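Local coordinates for protein myosin-I heavy chain (PDB 5EJY) that acts as an actin-based motor with ATPase activity in early phagocytosis and adhesion, represented here by a MyTH4-FERM module of its tail, at residues Asn320-Ser325 against Gln331-Ser336; Ser234-Arg237 against Glu242-Phe245; Gln458-Asp463 against Leu490-Ser495. All coordinates share one frame; numbering follows the deposited sequence.

Contact 1. Residues Asn320-Ser325 against Gln331-Ser336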
ATOM      1  N   ASN A 320      -2.568  19.952 -10.976  1.00 26.11           N
ATOM      2  CA  ASN A 320      -3.320  19.847  -9.731  1.00 28.73           C
ATOM      3  C   ASN A 320      -2.548  20.374  -8.525  1.00 29.14           C
ATOM      4  O   ASN A 320      -3.129  21.000  -7.640  1.00 28.97           O
ATOM      5  CB  ASN A 320      -3.774  18.410  -9.484  1.00 32.56           C
ATOM      6  CG  ASN A 320      -4.800  17.951 -10.497  1.00 43.86           C
ATOM      7  OD1 ASN A 320      -5.553  18.765 -11.038  1.00 39.99           O
ATOM      8  ND2 ASN A 320      -4.837  16.647 -10.762  1.00 46.14           N
ATOM      9  N   ASP A 321      -1.245  20.129  -8.488  1.00 24.59           N
ATOM     10  CA  ASP A 321      -0.448  20.648  -7.390  1.00 26.03           C
ATOM     11  C   ASP A 321      -0.389  22.185  -7.443  1.00 28.78           C
ATOM     12  O   ASP A 321      -0.390  22.841  -6.411  1.00 27.35           O
ATOM     13  CB  ASP A 321       0.962  20.061  -7.394  1.00 24.33           C
ATOM     14  CG  ASP A 321       1.003  18.618  -6.887  1.00 23.66           C
ATOM     15  OD1 ASP A 321       0.059  18.194  -6.195  1.00 31.19           O
ATOM     16  OD2 ASP A 321       1.988  17.921  -7.171  1.00 26.79           O
ATOM     17  N   LEU A 322      -0.337  22.752  -8.642  1.00 26.39           N
ATOM     18  CA  LEU A 322      -0.254  24.211  -8.770  1.00 29.70           C
ATOM     19  C   LEU A 322      -1.590  24.884  -8.473  1.00 30.40           C
ATOM     20  O   LEU A 322      -1.671  26.116  -8.369  1.00 33.49           O
ATOM     21  CB  LEU A 322       0.315  24.609 -10.139  1.00 26.17           C
ATOM     22  CG  LEU A 322       1.748  24.121 -10.329  1.00 25.43           C
ATOM     23  CD1 LEU A 322       2.307  24.498 -11.688  1.00 29.41           C
ATOM     24  CD2 LEU A 322       2.640  24.675  -9.207  1.00 28.96           C
ATOM     25  N   PHE A 323      -2.632  24.070  -8.312  1.00 31.06           N
ATOM     26  CA  PHE A 323      -3.945  24.546  -7.876  1.00 33.24           C
ATOM     27  C   PHE A 323      -4.097  24.365  -6.364  1.00 33.17           C
ATOM     28  O   PHE A 323      -5.142  24.674  -5.788  1.00 34.61           O
ATOM     29  CB  PHE A 323      -5.083  23.812  -8.615  1.00 33.33           C
ATOM     30  CG  PHE A 323      -5.607  24.553  -9.838  1.00 35.47           C
ATOM     31  CD1 PHE A 323      -4.779  25.379 -10.580  1.00 36.08           C
ATOM     32  CD2 PHE A 323      -6.932  24.420 -10.230  1.00 38.50           C
ATOM     33  CE1 PHE A 323      -5.258  26.061 -11.692  1.00 36.47           C
ATOM     34  CE2 PHE A 323      -7.419  25.095 -11.343  1.00 38.47           C
ATOM     35  CZ  PHE A 323      -6.577  25.918 -12.074  1.00 33.70           C
ATOM     36  N   ASN A 324      -3.039  23.867  -5.731  1.00 26.24           N
ATOM     37  CA  ASN A 324      -3.016  23.628  -4.294  1.00 27.86           C
ATOM     38  C   ASN A 324      -2.358  24.829  -3.610  1.00 28.93           C
ATOM     39  O   ASN A 324      -1.202  25.132  -3.895  1.00 27.63           O
ATOM     40  CB  ASN A 324      -2.204  22.350  -4.025  1.00 30.81           C
ATOM     41  CG  ASN A 324      -2.167  21.956  -2.554  1.00 31.72           C
ATOM     42  OD1 ASN A 324      -2.249  22.798  -1.665  1.00 33.07           O
ATOM     43  ND2 ASN A 324      -2.037  20.662  -2.298  1.00 35.12           N
ATOM     44  N   SER A 325      -3.080  25.516  -2.726  1.00 30.02           N
ATOM     45  CA  SER A 325      -2.535  26.732  -2.104  1.00 33.89           C
ATOM     46  C   SER A 325      -1.236  26.492  -1.316  1.00 33.58           C
ATOM     47  O   SER A 325      -0.448  27.416  -1.124  1.00 35.21           O
ATOM     48  CB  SER A 325      -3.582  27.450  -1.234  1.00 31.80           C
ATOM     49  OG  SER A 325      -4.045  26.619  -0.184  1.00 37.80           O
ATOM     50  N   GLN A 331      -2.709  33.719  -8.338  1.00 41.16           N
ATOM     51  CA  GLN A 331      -3.973  33.596  -9.059  1.00 47.72           C
ATOM     52  C   GLN A 331      -3.813  33.853 -10.557  1.00 48.32           C
ATOM     53  O   GLN A 331      -4.451  33.185 -11.382  1.00 42.62           O
ATOM     54  CB  GLN A 331      -5.018  34.549  -8.489  1.00 51.08           C
ATOM     55  CG  GLN A 331      -5.468  34.256  -7.070  1.00 51.33           C
ATOM     56  CD  GLN A 331      -6.275  35.410  -6.505  1.00 59.22           C
ATOM     57  OE1 GLN A 331      -6.031  36.570  -6.843  1.00 50.16           O
ATOM     58  NE2 GLN A 331      -7.253  35.099  -5.659  1.00 61.16           N
ATOM     59  N   ASP A 332      -2.979  34.830 -10.910  1.00 46.33           N
ATOM     60  CA  ASP A 332      -2.718  35.116 -12.316  1.00 47.10           C
ATOM     61  C   ASP A 332      -2.228  33.854 -13.017  1.00 43.48           C
ATOM     62  O   ASP A 332      -2.706  33.504 -14.099  1.00 41.60           O
ATOM     63  CB  ASP A 332      -1.664  36.213 -12.480  1.00 44.33           C
ATOM     64  CG  ASP A 332      -2.216  37.615 -12.233  1.00 50.20           C
ATOM     65  OD1 ASP A 332      -3.454  37.799 -12.179  1.00 50.24           O
ATOM     66  OD2 ASP A 332      -1.387  38.541 -12.109  1.00 55.85           O
ATOM     67  N   TYR A 333      -1.258  33.184 -12.405  1.00 43.33           N
ATOM     68  CA  TYR A 333      -0.705  31.970 -12.999  1.00 45.67           C
ATOM     69  C   TYR A 333      -1.758  30.879 -13.123  1.00 38.39           C
ATOM     70  O   TYR A 333      -1.903  30.263 -14.182  1.00 38.57           O
ATOM     71  CB  TYR A 333       0.480  31.439 -12.199  1.00 42.42           C
ATOM     72  CG  TYR A 333       1.040  30.169 -12.794  1.00 37.56           C
ATOM     73  CD1 TYR A 333       0.563  28.921 -12.405  1.00 37.32           C
ATOM     74  CD2 TYR A 333       2.032  30.221 -13.761  1.00 39.17           C
ATOM     75  CE1 TYR A 333       1.070  27.753 -12.967  1.00 33.41           C
ATOM     76  CE2 TYR A 333       2.546  29.073 -14.320  1.00 36.92           C
ATOM     77  CZ  TYR A 333       2.065  27.839 -13.919  1.00 38.14           C
ATOM     78  OH  TYR A 333       2.591  26.702 -14.486  1.00 32.20           O
ATOM     79  N   GLN A 334      -2.490  30.637 -12.041  1.00 32.42           N
ATOM     80  CA  GLN A 334      -3.518  29.608 -12.057  1.00 40.18           C
ATOM     81  C   GLN A 334      -4.535  29.913 -13.152  1.00 41.95           C
ATOM     82  O   GLN A 334      -5.003  29.016 -13.869  1.00 32.57           O
ATOM     83  CB  GLN A 334      -4.182  29.493 -10.688  1.00 36.27           C
ATOM     84  CG  GLN A 334      -3.217  29.022  -9.599  1.00 36.86           C
ATOM     85  CD  GLN A 334      -3.789  29.170  -8.201  1.00 41.36           C
ATOM     86  OE1 GLN A 334      -4.551  30.098  -7.924  1.00 41.52           O
ATOM     87  NE2 GLN A 334      -3.424  28.250  -7.310  1.00 33.62           N
ATOM     88  N   ILE A 335      -4.853  31.192 -13.293  1.00 38.11           N
ATOM     89  CA  ILE A 335      -5.772  31.642 -14.328  1.00 38.48           C
ATOM     90  C   ILE A 335      -5.249  31.302 -15.710  1.00 34.14           C
ATOM     91  O   ILE A 335      -6.007  30.856 -16.570  1.00 38.79           O
ATOM     92  CB  ILE A 335      -6.004  33.172 -14.256  1.00 41.97           C
ATOM     93  CG1 ILE A 335      -6.840  33.519 -13.030  1.00 47.65           C
ATOM     94  CG2 ILE A 335      -6.728  33.657 -15.497  1.00 43.14           C
ATOM     95  CD1 ILE A 335      -8.116  32.719 -12.950  1.00 49.56           C
ATOM     96  N   SER A 336      -3.956  31.523 -15.930  1.00 30.95           N
ATOM     97  CA  SER A 336      -3.377  31.283 -17.244  1.00 35.21           C
ATOM     98  C   SER A 336      -3.396  29.799 -17.652  1.00 39.48           C
ATOM     99  O   SER A 336      -3.750  29.472 -18.784  1.00 35.45           O
ATOM    100  CB  SER A 336      -1.956  31.829 -17.315  1.00 33.19           C
ATOM    101  OG  SER A 336      -1.140  31.193 -16.355  1.00 42.99           O
TER
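The ring of Phe-323 turns an edge to the helix opposite: Gln-334 O lies near the plane of the ring, 3.7 Å from Phe-323 CE1. The methylene carbon Gln-334 CB approaches Phe-323 CE1 equally closely, so the aromatic C-H edge is shared between a carbonyl and the first carbon of a side chain. The Gln-334 amide is steeply inclined to this ring, with 67° between the two planes. Within its own plane the amide points its nitrogen at a backbone carbonyl, and Gln-334 NE2 gives a hydrogen bond of 3.0 Å to Leu-322 O. The bond is nearly straight, 172° at the hydrogen, and it uses a lone pair in the carbonyl plane. An extended glutamine suits this place because its chain is long enough to carry the amide across from the second helix to the backbone carbonyl of Leu-322.

Both helices belong to the FERM central domain, the helical F2 lobe, and the loop between helix 304-322 and helix 331-346 reverses the chain here. Beside the polar bond, Leu-322 CD1 meets the outer end of the tyrosine obliquely, 3.6 Å from Tyr-333 OH and 3.7 Å from Tyr-333 CE1. With CG anti to the backbone N (chi1 179°), the Tyr-333 ring reaches out toward that methyl. The residue serves two purposes: its ring carbons pack beside an aliphatic neighbour, while its hydroxyl is hydrogen-bonded to Leu-400 O on helix 390-402. Leu-401 of that helix touches both Leu-322 and Tyr-333, and His-404 meets the tyrosine ring edge-to-face. The Gln-334 side chain also touches Thr-367 and Ile-370 of helix 368-373.

Contact 2. Residues Ser234-Arg237 against Glu242-Phe245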
ATOM      1  N   SER A 234       0.137   0.492 -18.329  1.00 21.58           N
ATOM      2  CA  SER A 234      -0.118   1.809 -18.924  1.00 24.47           C
ATOM      3  C   SER A 234       0.813   2.066 -20.095  1.00 21.36           C
ATOM      4  O   SER A 234       0.751   3.120 -20.716  1.00 28.67           O
ATOM      5  CB  SER A 234       0.094   2.913 -17.877  1.00 24.26           C
ATOM      6  OG  SER A 234      -0.693   2.670 -16.729  1.00 32.06           O
ATOM      7  N   ARG A 235       1.692   1.103 -20.369  1.00 22.48           N
ATOM      8  CA  ARG A 235       2.693   1.199 -21.430  1.00 22.84           C
ATOM      9  C   ARG A 235       3.737   2.294 -21.186  1.00 30.10           C
ATOM     10  O   ARG A 235       4.245   2.912 -22.124  1.00 25.96           O
ATOM     11  CB  ARG A 235       2.025   1.380 -22.800  1.00 26.99           C
ATOM     12  CG  ARG A 235       0.807   0.482 -22.997  1.00 28.76           C
ATOM     13  CD  ARG A 235       0.491   0.284 -24.487  1.00 39.47           C
ATOM     14  NE  ARG A 235      -0.743  -0.473 -24.695  1.00 35.28           N
ATOM     15  CZ  ARG A 235      -0.815  -1.801 -24.719  1.00 41.94           C
ATOM     16  NH1 ARG A 235       0.285  -2.532 -24.543  1.00 38.09           N
ATOM     17  NH2 ARG A 235      -1.987  -2.400 -24.920  1.00 35.73           N
ATOM     18  N   MET A 236       4.057   2.528 -19.917  1.00 27.85           N
ATOM     19  CA  MET A 236       5.166   3.393 -19.555  1.00 24.28           C
ATOM     20  C   MET A 236       6.418   2.531 -19.529  1.00 24.65           C
ATOM     21  O   MET A 236       6.343   1.330 -19.778  1.00 27.46           O
ATOM     22  CB  MET A 236       4.915   3.982 -18.155  1.00 21.79           C
ATOM     23  CG  MET A 236       3.607   4.728 -18.071  1.00 23.37           C
ATOM     24  SD  MET A 236       2.879   4.892 -16.416  1.00 26.19           S
ATOM     25  CE  MET A 236       4.291   5.459 -15.471  1.00 21.56           C
ATOM     26  N   ARG A 237       7.567   3.119 -19.203  1.00 27.80           N
ATOM     27  CA  ARG A 237       8.727   2.299 -18.900  1.00 28.35           C
ATOM     28  C   ARG A 237       8.299   1.332 -17.811  1.00 28.50           C
ATOM     29  O   ARG A 237       7.580   1.712 -16.886  1.00 23.84           O
ATOM     30  CB  ARG A 237       9.915   3.140 -18.437  1.00 25.35           C
ATOM     31  CG  ARG A 237      10.649   3.833 -19.571  1.00 32.16           C
ATOM     32  CD  ARG A 237      11.764   4.703 -19.014  1.00 32.41           C
ATOM     33  NE  ARG A 237      11.237   5.890 -18.338  1.00 30.51           N
ATOM     34  CZ  ARG A 237      11.984   6.767 -17.678  1.00 33.57           C
ATOM     35  NH1 ARG A 237      13.295   6.586 -17.574  1.00 33.54           N
ATOM     36  NH2 ARG A 237      11.419   7.824 -17.109  1.00 32.32           N
ATOM     37  N   GLU A 242      12.816   3.253 -12.410  1.00 27.69           N
ATOM     38  CA  GLU A 242      13.285   4.152 -13.464  1.00 31.15           C
ATOM     39  C   GLU A 242      12.332   5.307 -13.757  1.00 25.66           C
ATOM     40  O   GLU A 242      12.756   6.460 -13.828  1.00 29.01           O
ATOM     41  CB  GLU A 242      13.566   3.378 -14.755  1.00 35.37           C
ATOM     42  CG  GLU A 242      14.656   2.342 -14.610  1.00 41.36           C
ATOM     43  CD  GLU A 242      15.105   1.777 -15.946  1.00 48.58           C
ATOM     44  OE1 GLU A 242      14.312   1.813 -16.919  1.00 44.33           O
ATOM     45  OE2 GLU A 242      16.260   1.300 -16.016  1.00 57.59           O
ATOM     46  N   ASN A 243      11.046   5.006 -13.925  1.00 21.60           N
ATOM     47  CA  ASN A 243      10.077   6.050 -14.251  1.00 22.95           C
ATOM     48  C   ASN A 243       9.689   6.913 -13.043  1.00 22.07           C
ATOM     49  O   ASN A 243       9.130   7.992 -13.205  1.00 23.79           O
ATOM     50  CB  ASN A 243       8.833   5.490 -14.973  1.00 24.41           C
ATOM     51  CG  ASN A 243       7.990   4.571 -14.094  1.00 23.34           C
ATOM     52  OD1 ASN A 243       7.809   4.821 -12.901  1.00 20.62           O
ATOM     53  ND2 ASN A 243       7.445   3.512 -14.694  1.00 22.54           N
ATOM     54  N   GLY A 244       9.977   6.425 -11.840  1.00 23.86           N
ATOM     55  CA  GLY A 244       9.792   7.212 -10.625  1.00 19.63           C
ATOM     56  C   GLY A 244       8.382   7.278 -10.068  1.00 24.27           C
ATOM     57  O   GLY A 244       8.123   8.020  -9.116  1.00 22.41           O
ATOM     58  N   PHE A 245       7.467   6.502 -10.643  1.00 20.49           N
ATOM     59  CA  PHE A 245       6.086   6.455 -10.151  1.00 23.83           C
ATOM     60  C   PHE A 245       5.944   5.471  -8.990  1.00 21.09           C
ATOM     61  O   PHE A 245       6.673   4.489  -8.915  1.00 20.58           O
ATOM     62  CB  PHE A 245       5.121   6.024 -11.270  1.00 20.81           C
ATOM     63  CG  PHE A 245       4.733   7.133 -12.226  1.00 21.68           C
ATOM     64  CD1 PHE A 245       5.677   7.709 -13.063  1.00 20.04           C
ATOM     65  CD2 PHE A 245       3.417   7.575 -12.297  1.00 20.45           C
ATOM     66  CE1 PHE A 245       5.317   8.690 -13.967  1.00 23.67           C
ATOM     67  CE2 PHE A 245       3.044   8.574 -13.194  1.00 22.37           C
ATOM     68  CZ  PHE A 245       3.996   9.129 -14.034  1.00 23.36           C
TER
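A bend at chi3 (48°) turns the end of Met-236 over Phe-245, while chi1 of Asn-243 (66°) sets CG between the backbone N and the carbonyl carbon, bringing its amide within reach of two backbone groups. Met-236 CE sits over the middle of the Phe-245 ring, a CH-pi contact 3.6 Å from the centroid. Its sulfur stands farther out above the same face, making this a Met-aromatic pair; a flexible, unbranched methionine can slip its methyl onto the ring in this way. Asn-243 ND2 donates 2.8 Å to Arg-237 O, a bond bent to 135° at the hydrogen, and gives a second bond to Ser-231 OG. On the other side of the amide, Asn-243 OD1 accepts from Phe-245 N at 2.8 Å, an Asx turn. One guanidinium face of Arg-237 lies against the backbone of Glu-242 and Asn-243, with Arg-237 NH2 3.6 Å from Asn-243 CA. Its polar ends go to Asn-297 and, by a salt bridge, to Glu-310 of helix 304-322. The Asx turn thus carries the chain from helix 240-243 into strand 245-251 of the ubiquitin-like F1 lobe of the FERM domain, beside its border with the central lobe.

Contact 3. Residues Gln458-Asp463 against Leu490-Ser495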
ATOM      1  N   GLN A 458      23.971   7.201   6.735  1.00 50.67           N
ATOM      2  CA  GLN A 458      23.349   6.081   7.429  1.00 57.43           C
ATOM      3  C   GLN A 458      22.677   6.510   8.733  1.00 53.83           C
ATOM      4  O   GLN A 458      22.181   5.675   9.489  1.00 57.44           O
ATOM      5  CB  GLN A 458      24.372   4.969   7.687  1.00 61.44           C
ATOM      6  CG  GLN A 458      24.801   4.217   6.429  1.00 54.54           C
ATOM      7  N   ASN A 459      22.648   7.813   8.987  1.00 51.88           N
ATOM      8  CA  ASN A 459      22.046   8.332  10.211  1.00 47.04           C
ATOM      9  C   ASN A 459      21.249   9.620  10.024  1.00 44.95           C
ATOM     10  O   ASN A 459      21.318  10.532  10.851  1.00 40.31           O
ATOM     11  CB  ASN A 459      23.109   8.527  11.290  1.00 55.42           C
ATOM     12  CG  ASN A 459      23.300   7.297  12.145  1.00 62.20           C
ATOM     13  OD1 ASN A 459      23.876   6.301  11.705  1.00 64.79           O
ATOM     14  ND2 ASN A 459      22.821   7.359  13.383  1.00 67.69           N
ATOM     15  N   LEU A 460      20.498   9.698   8.932  1.00 40.50           N
ATOM     16  CA  LEU A 460      19.575  10.802   8.743  1.00 38.05           C
ATOM     17  C   LEU A 460      18.605  10.837   9.929  1.00 34.92           C
ATOM     18  O   LEU A 460      17.917   9.854  10.205  1.00 37.56           O
ATOM     19  CB  LEU A 460      18.799  10.621   7.434  1.00 32.87           C
ATOM     20  CG  LEU A 460      17.696  11.649   7.163  1.00 34.17           C
ATOM     21  CD1 LEU A 460      18.305  13.040   6.973  1.00 32.86           C
ATOM     22  CD2 LEU A 460      16.848  11.248   5.946  1.00 24.93           C
ATOM     23  N   LYS A 461      18.547  11.972  10.616  1.00 31.21           N
ATOM     24  CA  LYS A 461      17.712  12.120  11.805  1.00 32.64           C
ATOM     25  C   LYS A 461      16.271  12.479  11.444  1.00 30.28           C
ATOM     26  O   LYS A 461      16.024  13.448  10.737  1.00 27.12           O
ATOM     27  CB  LYS A 461      18.305  13.194  12.721  1.00 36.39           C
ATOM     28  CG  LYS A 461      17.554  13.427  14.021  1.00 33.19           C
ATOM     29  CD  LYS A 461      18.280  14.500  14.849  1.00 37.10           C
ATOM     30  CE  LYS A 461      17.605  14.740  16.188  1.00 41.39           C
ATOM     31  NZ  LYS A 461      18.416  15.674  17.028  1.00 44.78           N
ATOM     32  N   SER A 462      15.324  11.679  11.923  1.00 31.84           N
ATOM     33  CA  SER A 462      13.906  11.971  11.734  1.00 29.05           C
ATOM     34  C   SER A 462      13.114  11.445  12.923  1.00 33.29           C
ATOM     35  O   SER A 462      13.620  10.641  13.700  1.00 30.56           O
ATOM     36  CB  SER A 462      13.378  11.339  10.442  1.00 30.29           C
ATOM     37  OG  SER A 462      13.446   9.913  10.489  1.00 31.03           O
ATOM     38  N   ASP A 463      11.880  11.916  13.072  1.00 31.17           N
ATOM     39  CA  ASP A 463      10.988  11.361  14.082  1.00 32.13           C
ATOM     40  C   ASP A 463       9.590  11.192  13.495  1.00 36.07           C
ATOM     41  O   ASP A 463       9.444  11.087  12.277  1.00 30.55           O
ATOM     42  CB  ASP A 463      10.995  12.184  15.386  1.00 31.84           C
ATOM     43  CG  ASP A 463      10.634  13.641  15.179  1.00 30.00           C
ATOM     44  OD1 ASP A 463       9.959  13.983  14.190  1.00 30.52           O
ATOM     45  OD2 ASP A 463      11.012  14.460  16.040  1.00 33.86           O
ATOM     46  N   LEU A 490      12.544  10.172  -0.053  1.00 19.31           N
ATOM     47  CA  LEU A 490      12.995  11.000  -1.169  1.00 23.02           C
ATOM     48  C   LEU A 490      14.475  11.324  -0.997  1.00 24.64           C
ATOM     49  O   LEU A 490      15.256  11.237  -1.938  1.00 25.86           O
ATOM     50  CB  LEU A 490      12.201  12.302  -1.241  1.00 24.17           C
ATOM     51  CG  LEU A 490      10.771  12.210  -1.768  1.00 23.29           C
ATOM     52  CD1 LEU A 490      10.065  13.562  -1.618  1.00 22.84           C
ATOM     53  CD2 LEU A 490      10.785  11.751  -3.231  1.00 23.19           C
ATOM     54  N   ILE A 491      14.867  11.701   0.215  1.00 22.49           N
ATOM     55  CA  ILE A 491      16.267  12.032   0.439  1.00 24.11           C
ATOM     56  C   ILE A 491      17.140  10.815   0.149  1.00 28.96           C
ATOM     57  O   ILE A 491      18.137  10.907  -0.576  1.00 24.05           O
ATOM     58  CB  ILE A 491      16.512  12.562   1.853  1.00 26.03           C
ATOM     59  CG1 ILE A 491      15.777  13.897   2.023  1.00 23.63           C
ATOM     60  CG2 ILE A 491      18.025  12.732   2.097  1.00 27.25           C
ATOM     61  CD1 ILE A 491      15.845  14.498   3.439  1.00 27.63           C
ATOM     62  N   LYS A 492      16.745   9.663   0.687  1.00 24.38           N
ATOM     63  CA  LYS A 492      17.506   8.439   0.463  1.00 27.46           C
ATOM     64  C   LYS A 492      17.549   8.006  -1.008  1.00 28.27           C
ATOM     65  O   LYS A 492      18.597   7.580  -1.501  1.00 26.94           O
ATOM     66  CB  LYS A 492      16.969   7.310   1.347  1.00 30.24           C
ATOM     67  CG  LYS A 492      17.176   7.586   2.841  1.00 37.85           C
ATOM     68  CD  LYS A 492      16.722   6.418   3.695  1.00 38.76           C
ATOM     69  CE  LYS A 492      17.429   6.411   5.044  1.00 44.41           C
ATOM     70  NZ  LYS A 492      17.047   7.567   5.884  1.00 51.43           N
ATOM     71  N   GLU A 493      16.418   8.102  -1.707  1.00 25.91           N
ATOM     72  CA  GLU A 493      16.366   7.677  -3.105  1.00 24.84           C
ATOM     73  C   GLU A 493      17.134   8.597  -4.062  1.00 27.98           C
ATOM     74  O   GLU A 493      17.805   8.125  -4.982  1.00 26.73           O
ATOM     75  CB  GLU A 493      14.915   7.538  -3.574  1.00 28.63           C
ATOM     76  CG  GLU A 493      14.132   6.475  -2.831  1.00 32.40           C
ATOM     77  CD  GLU A 493      14.387   5.081  -3.377  1.00 47.46           C
ATOM     78  OE1 GLU A 493      15.391   4.890  -4.100  1.00 47.65           O
ATOM     79  OE2 GLU A 493      13.570   4.179  -3.095  1.00 51.11           O
ATOM     80  N   TYR A 494      17.022   9.909  -3.878  1.00 23.71           N
ATOM     81  CA  TYR A 494      17.828  10.810  -4.703  1.00 28.00           C
ATOM     82  C   TYR A 494      19.311  10.589  -4.415  1.00 30.06           C
ATOM     83  O   TYR A 494      20.126  10.559  -5.336  1.00 32.46           O
ATOM     84  CB  TYR A 494      17.454  12.277  -4.494  1.00 28.06           C
ATOM     85  CG  TYR A 494      16.244  12.691  -5.291  1.00 25.40           C
ATOM     86  CD1 TYR A 494      16.276  12.709  -6.685  1.00 27.11           C
ATOM     87  CD2 TYR A 494      15.066  13.045  -4.654  1.00 24.04           C
ATOM     88  CE1 TYR A 494      15.154  13.079  -7.424  1.00 27.58           C
ATOM     89  CE2 TYR A 494      13.950  13.419  -5.378  1.00 26.44           C
ATOM     90  CZ  TYR A 494      13.997  13.430  -6.757  1.00 25.08           C
ATOM     91  OH  TYR A 494      12.882  13.812  -7.449  1.00 26.74           O
ATOM     92  N   SER A 495      19.654  10.408  -3.143  1.00 26.39           N
ATOM     93  CA  SER A 495      21.054  10.208  -2.770  1.00 31.04           C
ATOM     94  C   SER A 495      21.636   8.955  -3.429  1.00 37.03           C
ATOM     95  O   SER A 495      22.733   8.992  -3.988  1.00 34.47           O
ATOM     96  CB  SER A 495      21.217  10.151  -1.254  1.00 31.17           C
ATOM     97  OG  SER A 495      20.866  11.403  -0.673  1.00 30.99           O
TER
HETATM   98  O   HOH W   1      19.717   7.169   7.722  1.00 50.87           O
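Ile-491 O takes two hydrogen bonds from Ser-495, one turn further along the helix: Ser-495 OG reaches it over 2.8 Å and Ser-495 N over 3.0 Å, the two coming from opposite faces of the carbonyl plane. Serine suits the inner side of a helix because its short hydroxyl can fold back onto the preceding turn, so a buried polar group is satisfied by the helix itself. The side chain of Ile-491 meanwhile turns toward the loop opposite, where its CD1 meets Leu-460 CD2 at 4.2 Å, a loose contact between methyl groups. Leu-460 has CG anti to the backbone N (chi1 175°), which carries its branched end over toward the helix.

Lys-492, an exposed residue, reaches the same leucine with its end. Its chain is stretched out until a bend at chi4 (67°) brings the ammonium end alongside the leucine, with Lys-492 NZ 3.7 Å from Leu-460 CD2 and 3.8 Å from Leu-460 CB. No direct hydrogen bond joins the segments. A water links them instead: it accepts from Leu-460 N at 2.9 Å and only weakly from Lys-492 NZ. A lysine fits this exposed position, since its long chain can reach out from the helix and bring the ammonium group to the water.

Helix 484-499 is the C-terminal helix of the F3 lobe, which has the PH/PTB-like build of a beta sandwich with a closing helix. Leu-460 also rests on Val-467 of strand 466-470, and Ile-491 spans from Ile-469 of that strand to Leu-431 of strand 426-432, so the helix lies against strands of both sheets.

The three contacts fall in successive lobes of one FERM domain: contact 2 in the ubiquitin-like F1, contact 1 in the helical F2 and contact 3 in the PH-like F3. Contact 2 is buried and joins a loop to the nearby passage from helix to strand, combining a Met-aromatic contact with side-chain-to-backbone bonds; contact 1 is partly buried and closes a helical hairpin with one hydrogen bond from a side-chain amide beside apolar groups. Contact 3 is the most open, bringing together parts far apart in sequence with sparse aliphatic touching and a water bridge. Helix 304-322 connects two of them, since it supplies Glu-310 to contact 2 and runs on to contact 1. Contacts 2 and 3 come within about 7 Å at their nearest atoms without touching.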